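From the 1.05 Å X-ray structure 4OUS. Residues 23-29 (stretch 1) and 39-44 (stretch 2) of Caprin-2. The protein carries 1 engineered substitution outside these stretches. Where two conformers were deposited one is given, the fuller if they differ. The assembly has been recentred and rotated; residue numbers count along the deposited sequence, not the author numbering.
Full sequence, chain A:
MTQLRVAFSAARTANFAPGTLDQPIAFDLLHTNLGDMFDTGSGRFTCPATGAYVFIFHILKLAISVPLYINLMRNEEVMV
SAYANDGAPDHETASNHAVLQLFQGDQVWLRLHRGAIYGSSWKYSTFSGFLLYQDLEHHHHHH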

# COMPACT_ATOMS: atom_id res chain seq x y z
N GLN A 23 -3.93 4.59 21.81
CA GLN A 23 -2.85 3.76 22.33
C GLN A 23 -1.86 3.39 21.25
O GLN A 23 -2.25 3.10 20.12
CB GLN A 23 -3.41 2.49 22.95
CG GLN A 23 -4.35 2.74 24.10
CD GLN A 23 -3.66 3.49 25.22
OE1 GLN A 23 -2.62 3.06 25.72
NE2 GLN A 23 -4.23 4.62 25.61
N PRO A 24 -0.57 3.33 21.59
CA PRO A 24 0.41 2.82 20.62
C PRO A 24 0.17 1.34 20.33
O PRO A 24 -0.27 0.58 21.20
CB PRO A 24 1.75 3.04 21.33
CG PRO A 24 1.41 2.96 22.78
CD PRO A 24 0.04 3.57 22.91
N ILE A 25 0.47 0.93 19.10
CA ILE A 25 0.27 -0.45 18.68
C ILE A 25 1.59 -1.20 18.65
O ILE A 25 2.46 -0.91 17.84
CB ILE A 25 -0.39 -0.52 17.29
CG1 ILE A 25 -1.72 0.24 17.27
CG2 ILE A 25 -0.59 -1.98 16.87
CD1 ILE A 25 -2.16 0.63 15.87
N ALA A 26 1.73 -2.16 19.55
CA ALA A 26 2.87 -3.07 19.54
C ALA A 26 2.74 -4.08 18.41
O ALA A 26 1.63 -4.45 18.03
CB ALA A 26 2.99 -3.78 20.88
N PHE A 27 3.87 -4.52 17.85
CA PHE A 27 3.87 -5.56 16.84
C PHE A 27 4.83 -6.65 17.28
O PHE A 27 6.03 -6.40 17.37
CB PHE A 27 4.28 -5.02 15.46
CG PHE A 27 3.23 -4.16 14.81
CD1 PHE A 27 3.11 -2.83 15.14
CD2 PHE A 27 2.36 -4.70 13.87
CE1 PHE A 27 2.15 -2.04 14.55
CE2 PHE A 27 1.40 -3.92 13.28
CZ PHE A 27 1.29 -2.59 13.62
N ASP A 28 4.32 -7.84 17.56
CA ASP A 28 5.12 -8.89 18.19
C ASP A 28 6.05 -9.63 17.25
O ASP A 28 7.08 -10.17 17.69
CB ASP A 28 4.19 -9.89 18.88
CG ASP A 28 3.20 -10.52 17.91
OD1 ASP A 28 2.20 -9.85 17.59
OD2 ASP A 28 3.43 -11.66 17.47
N LEU A 29 5.70 -9.68 15.97
CA LEU A 29 6.43 -10.51 15.02
C LEU A 29 7.20 -9.64 14.03
O LEU A 29 6.68 -8.63 13.56
CB LEU A 29 5.46 -11.44 14.29
CG LEU A 29 6.08 -12.45 13.34
CD1 LEU A 29 5.28 -13.74 13.37
CD2 LEU A 29 6.14 -11.91 11.92
N ASP A 39 11.32 -1.58 17.70
CA ASP A 39 11.10 -2.16 19.01
C ASP A 39 9.70 -2.77 19.09
O ASP A 39 8.70 -2.05 19.03
CB ASP A 39 11.28 -1.10 20.09
CG ASP A 39 11.05 -1.64 21.48
OD1 ASP A 39 11.91 -2.41 21.96
OD2 ASP A 39 10.03 -1.29 22.11
N THR A 40 9.62 -4.09 19.23
CA THR A 40 8.33 -4.77 19.16
C THR A 40 7.37 -4.38 20.29
O THR A 40 6.17 -4.25 20.06
CB THR A 40 8.50 -6.30 19.20
OG1 THR A 40 9.23 -6.68 20.37
CG2 THR A 40 9.23 -6.78 17.96
N GLY A 41 7.89 -4.20 21.50
CA GLY A 41 7.06 -3.92 22.65
C GLY A 41 6.36 -2.57 22.62
O GLY A 41 5.22 -2.44 23.06
N SER A 42 7.06 -1.57 22.10
CA SER A 42 6.52 -0.22 22.03
C SER A 42 5.89 0.06 20.68
O SER A 42 5.11 1.00 20.53
CB SER A 42 7.61 0.81 22.29
OG SER A 42 8.56 0.80 21.24
N GLY A 43 6.25 -0.74 19.68
CA GLY A 43 5.80 -0.52 18.32
C GLY A 43 6.50 0.64 17.64
O GLY A 43 6.07 1.08 16.57
N ARG A 44 7.60 1.12 18.23
CA ARG A 44 8.28 2.29 17.69
C ARG A 44 9.52 1.95 16.88
O ARG A 44 10.37 1.14 17.29
CB ARG A 44 8.68 3.25 18.81
CG ARG A 44 7.49 3.89 19.53
CD ARG A 44 7.92 4.73 20.72
NE ARG A 44 6.80 5.51 21.25
CZ ARG A 44 6.66 6.82 21.07
NH1 ARG A 44 7.57 7.51 20.40
NH2 ARG A 44 5.61 7.45 21.58
O HOH W 1 3.40 1.01 15.97

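This is a small, backbone-dominated contact in which an extended segment lies against a compact turn, held by one direct hydrogen bond, one CA-H...O contact and one bridging water. The turn is built from within: Asp39 accepts from Ser42 N (3.0 Å) and Ser42 OG (2.7 Å) through its OD2, while Gly43 N donates to Asp39 O at 2.9 Å. Thr40 O accepts the hydrogen bond from Phe27 N, at 3.2 Å and a bent 137°.

Gly43 permits a close approach of the two backbones. Its CA lies 4.1 Å from Ala26 CA and directs a hydrogen at Ile25 O, with Gly43 CA to Ile25 O at 3.4 Å. A CB here would point toward the other stretch and fall 2.0 Å from Ile25 O, a clash; the positive phi independently favours glycine. Water 1 donates to both Ile25 O and Gly43 O, at 2.8 and 2.7 Å, joining two acceptors that could not bond each other.

Side chains add small, close-fitting surfaces. The Ala26 methyl sits against the turn's carbonyls, CB being 3.3 Å from Thr40 O and 3.4 Å from Gly41 O. Thr40 CB packs 3.1 Å from Phe27 O, and Pro24 CB reaches within 4.0 Å of Ser42 O. The rule is backbone complementarity, with Gly43 at the point where a CB would not fit.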